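Local coordinates for protein GCN5-related N-acetyltransferase (Anabaena variabilis, PDB 2OZG) that binds coenzyme A and probably transfers an acetyl group to an amine substrate, perhaps an aminoglycoside, as a member of the GNAT family, at residues Arg194-Asp197 / Thr198-Leu201; Val314-Asp317 / Leu318-Thr321. All coordinates share one frame; numbering follows the deposited sequence. Where two conformers were deposited one is given.

Contact 1: Arg194-Asp197 / Thr198-Leu201; sequences RTLD and TETL
Glu199 folds its side chain back across Leu196 and Thr195, and following it outward from the backbone shows how a tight turn can be braced by its own last residue. CB lies 4.0 Å from Leu196 O. CG sits between the backbone N and the carbonyl carbon (chi1 66°), and this brings the next methylene over the preceding residues: CG reaches 3.4 Å from Thr195 CB, with Leu196 O equally near. Beyond CG the chain runs extended, carrying the carboxylate up to the backbone N of Leu196. There OE2 accepts a weak hydrogen bond from Leu196 N at 3.3 Å, long but nearly straight (167°), while OE1 lies on the leucine side, 4.2 Å from Leu196 CD1. The same OE2 lies 3.6 Å from Leu196 CG, and the two side chains cross at a slant. The backbone beneath is a beta turn of type III, with Asp197 and Thr198 at its corners, in the loop joining helix 186-192 to strand 202-206 of the second GNAT domain. Its closing bond, Glu199 N to Leu196 O, is 2.8 Å. A water adds a further bridge, bonding to Thr195 OG1 at 2.7 Å and donating to Glu199 O. Toward strand 211-222, Thr195 CG2 meets Leu201 CD1 at 3.9 Å; both residues touch Thr219 of that strand, and Leu201 also touches Ile217. Arg232 of strand 227-236 lies against Thr195, Glu199 and Leu201, and its NH1 bonds to Arg194 O. The outer part of the loop faces a second subunit: Thr198 makes backbone hydrogen bonds to it, and Thr200 packs on Phe35 of that second subunit.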
loop_
_atom_site.group_PDB
_atom_site.type_symbol
_atom_site.label_atom_id
_atom_site.label_comp_id
_atom_site.label_asym_id
_atom_site.label_seq_id
_atom_site.Cartn_x
_atom_site.Cartn_y
_atom_site.Cartn_z
ATOM N N ARG A 194 28.180 -0.233 -16.408
ATOM C CA ARG A 194 27.692 -1.587 -16.245
ATOM C C ARG A 194 26.196 -1.644 -16.077
ATOM O O ARG A 194 25.614 -0.919 -15.247
ATOM C CB ARG A 194 28.346 -2.178 -15.008
ATOM C CG ARG A 194 28.023 -3.641 -14.671
ATOM C CD ARG A 194 28.735 -3.952 -13.325
ATOM N NE ARG A 194 30.203 -3.907 -13.439
ATOM C CZ ARG A 194 31.048 -3.580 -12.453
ATOM N NH1 ARG A 194 30.600 -3.207 -11.253
ATOM N NH2 ARG A 194 32.352 -3.598 -12.687
ATOM N N THR A 195 25.566 -2.507 -16.858
ATOM C CA THR A 195 24.139 -2.714 -16.748
ATOM C C THR A 195 23.786 -4.198 -16.857
ATOM O O THR A 195 24.576 -5.025 -17.315
ATOM C CB THR A 195 23.382 -2.031 -17.924
ATOM O OG1 THR A 195 23.907 -2.514 -19.160
ATOM C CG2 THR A 195 23.543 -0.514 -17.879
ATOM N N LEU A 196 22.571 -4.492 -16.440
ATOM C CA LEU A 196 21.959 -5.785 -16.639
ATOM C C LEU A 196 21.782 -6.047 -18.156
ATOM O O LEU A 196 21.577 -5.095 -18.944
ATOM C CB LEU A 196 20.577 -5.744 -15.954
ATOM C CG LEU A 196 20.627 -5.420 -14.445
ATOM C CD1 LEU A 196 19.267 -5.215 -13.784
ATOM C CD2 LEU A 196 21.401 -6.525 -13.742
ATOM N N ASP A 197 21.848 -7.328 -18.554
ATOM C CA ASP A 197 21.564 -7.772 -19.961
ATOM C C ASP A 197 20.188 -7.264 -20.387
ATOM O O ASP A 197 19.956 -6.941 -21.549
ATOM C CB ASP A 197 21.595 -9.290 -20.109
ATOM C CG ASP A 197 23.000 -9.870 -20.037
ATOM O OD1 ASP A 197 23.790 -9.426 -19.180
ATOM O OD2 ASP A 197 23.292 -10.808 -20.819
ATOM N N THR A 198 19.303 -7.240 -19.391
ATOM C CA THR A 198 17.981 -6.638 -19.391
ATOM C C THR A 198 17.967 -5.240 -19.996
ATOM O O THR A 198 17.076 -4.884 -20.769
ATOM C CB THR A 198 17.653 -6.324 -17.882
ATOM O OG1 THR A 198 17.878 -7.479 -17.070
ATOM C CG2 THR A 198 16.270 -5.722 -17.642
ATOM N N GLU A 199 18.968 -4.445 -19.627
ATOM C CA GLU A 199 18.906 -3.014 -19.869
ATOM C C GLU A 199 19.977 -2.368 -20.769
ATOM O O GLU A 199 21.072 -2.896 -21.004
ATOM C CB GLU A 199 18.772 -2.293 -18.506
ATOM C CG GLU A 199 19.982 -2.430 -17.582
ATOM C CD GLU A 199 19.752 -1.962 -16.139
ATOM O OE1 GLU A 199 18.590 -1.641 -15.799
ATOM O OE2 GLU A 199 20.741 -1.937 -15.348
ATOM N N THR A 200 19.574 -1.221 -21.304
ATOM C CA THR A 200 20.372 -0.449 -22.209
ATOM C C THR A 200 20.820 0.786 -21.448
ATOM O O THR A 200 20.078 1.351 -20.635
ATOM C CB THR A 200 19.567 -0.062 -23.473
ATOM O OG1 THR A 200 19.071 -1.255 -24.099
ATOM C CG2 THR A 200 20.434 0.720 -24.475
ATOM N N LEU A 201 22.066 1.150 -21.711
ATOM C CA LEU A 201 22.676 2.296 -21.108
ATOM C C LEU A 201 22.593 3.406 -22.130
ATOM O O LEU A 201 22.982 3.241 -23.295
ATOM C CB LEU A 201 24.133 1.994 -20.795
ATOM C CG LEU A 201 24.867 3.062 -19.995
ATOM C CD1 LEU A 201 24.280 3.232 -18.578
ATOM C CD2 LEU A 201 26.318 2.718 -19.913
HETATM O O HOH W 1 23.121 -4.369 -21.018
#

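Contact 2: Val314-Asp317 / Leu318-Thr321; sequences VQDD and LLAT
Asp316 grips the backbone of Leu318 and Leu319 through a single carboxylate oxygen. OD1 accepts Leu318 N at 3.0 Å, on its anti side and 25° from the carboxylate plane; this bond to the second residue along closes an Asx turn. Leu319 N reaches OD1 at 3.0 Å too, almost straight (174°) but from high above the plane, on the same face as its neighbour. With CG swung opposite the backbone N (chi1 -170°), the carboxylate lies alongside the side chain of Leu319, where OD2 is 3.7 Å from Leu319 CB. The next shell fixes the carboxylate's rotation: OD2 forms a salt bridge with Arg289 and accepts a hydrogen bond from Asn322 ND2, while Asp316 N donates to Gln323 OE1. Farther out, the turn links strands 308-315 and 324-331 of the sterol carrier protein domain and presses its leucines on helix 96-110 of the first GNAT domain, Leu318 on Gln102 and Leu105, Leu319 on Gln106. With an alanine at Asp316, both leucine N-H groups would probably lose their shared acceptor and Arg289 this counter-charge, and the turn would be freer to shift. Two N-H donors on one oxygen, with a guanidinium and an amide on the other, would be expected to keep this buried carboxylate ionised.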
loop_
_atom_site.group_PDB
_atom_site.type_symbol
_atom_site.label_atom_id
_atom_site.label_comp_id
_atom_site.label_asym_id
_atom_site.label_seq_id
_atom_site.Cartn_x
_atom_site.Cartn_y
_atom_site.Cartn_z
ATOM N N VAL A 314 44.253 17.720 18.696
ATOM C CA VAL A 314 43.555 16.558 18.176
ATOM C C VAL A 314 43.839 15.268 18.951
ATOM O O VAL A 314 44.970 15.037 19.355
ATOM C CB VAL A 314 43.956 16.317 16.690
ATOM C CG1 VAL A 314 43.129 15.178 16.049
ATOM C CG2 VAL A 314 43.838 17.600 15.886
ATOM N N GLN A 315 42.793 14.478 19.185
ATOM C CA GLN A 315 42.935 13.153 19.773
ATOM C C GLN A 315 42.793 12.144 18.646
ATOM O O GLN A 315 41.942 12.302 17.785
ATOM C CB GLN A 315 41.886 12.842 20.859
ATOM C CG GLN A 315 42.015 11.394 21.368
ATOM C CD GLN A 315 41.099 11.008 22.538
ATOM O OE1 GLN A 315 40.737 11.837 23.387
ATOM N NE2 GLN A 315 40.757 9.719 22.602
ATOM N N ASP A 316 43.652 11.131 18.641
ATOM C CA ASP A 316 43.550 9.995 17.691
ATOM C C ASP A 316 44.108 8.805 18.449
ATOM O O ASP A 316 45.336 8.696 18.649
ATOM C CB ASP A 316 44.352 10.221 16.422
ATOM C CG ASP A 316 44.073 9.200 15.359
ATOM O OD1 ASP A 316 43.680 8.050 15.662
ATOM O OD2 ASP A 316 44.243 9.552 14.176
ATOM N N ASP A 317 43.221 7.909 18.832
ATOM C CA ASP A 317 43.591 6.752 19.618
ATOM C C ASP A 317 44.176 5.601 18.766
ATOM O O ASP A 317 44.618 4.598 19.323
ATOM C CB ASP A 317 42.363 6.249 20.385
ATOM C CG ASP A 317 41.279 5.670 19.458
ATOM O OD1 ASP A 317 41.168 6.134 18.297
ATOM O OD2 ASP A 317 40.503 4.781 19.894
ATOM N N LEU A 318 44.146 5.730 17.431
ATOM C CA LEU A 318 44.640 4.686 16.524
ATOM C C LEU A 318 45.975 5.044 15.899
ATOM O O LEU A 318 46.900 4.250 15.907
ATOM C CB LEU A 318 43.629 4.438 15.408
ATOM C CG LEU A 318 43.978 3.304 14.425
ATOM C CD1 LEU A 318 44.069 1.977 15.178
ATOM C CD2 LEU A 318 43.001 3.201 13.272
ATOM N N LEU A 319 46.047 6.232 15.320
ATOM C CA LEU A 319 47.241 6.707 14.625
ATOM C C LEU A 319 47.916 7.828 15.420
ATOM O O LEU A 319 47.598 9.001 15.274
ATOM C CB LEU A 319 46.876 7.133 13.201
ATOM C CG LEU A 319 46.207 6.010 12.388
ATOM C CD1 LEU A 319 45.719 6.513 11.033
ATOM C CD2 LEU A 319 47.088 4.791 12.165
ATOM N N ALA A 320 48.840 7.428 16.281
ATOM C CA ALA A 320 49.544 8.319 17.186
ATOM C C ALA A 320 50.108 9.596 16.565
ATOM O O ALA A 320 50.170 10.599 17.243
ATOM C CB ALA A 320 50.667 7.571 17.888
ATOM N N THR A 321 50.545 9.570 15.313
ATOM C CA THR A 321 51.082 10.801 14.693
ATOM C C THR A 321 50.077 11.947 14.529
ATOM O O THR A 321 50.456 13.075 14.237
ATOM C CB THR A 321 51.688 10.517 13.298
ATOM O OG1 THR A 321 50.665 10.078 12.407
ATOM C CG2 THR A 321 52.818 9.465 13.392
#

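In the fold
In both contacts an acidic side chain bonds to backbone N-H groups at a turn, weakly in contact 1 and through two bonds in contact 2, yet they serve separate parts of the chain. Their centres lie 45 Å apart, on opposite sides of the chain's centre, and their nearest atoms are about 28 Å apart. Contact 1, in the second GNAT domain, is remote from the known coenzyme A sites and faces another subunit. Contact 2 borders the first GNAT domain: the side chain of Leu318 is about 7 Å from that of Ile98, and that of Asp317 about 7 Å from that of Lys128, both coenzyme A-binding residues. Bound coenzyme A itself is about 11 Å from the Asp317 side chain.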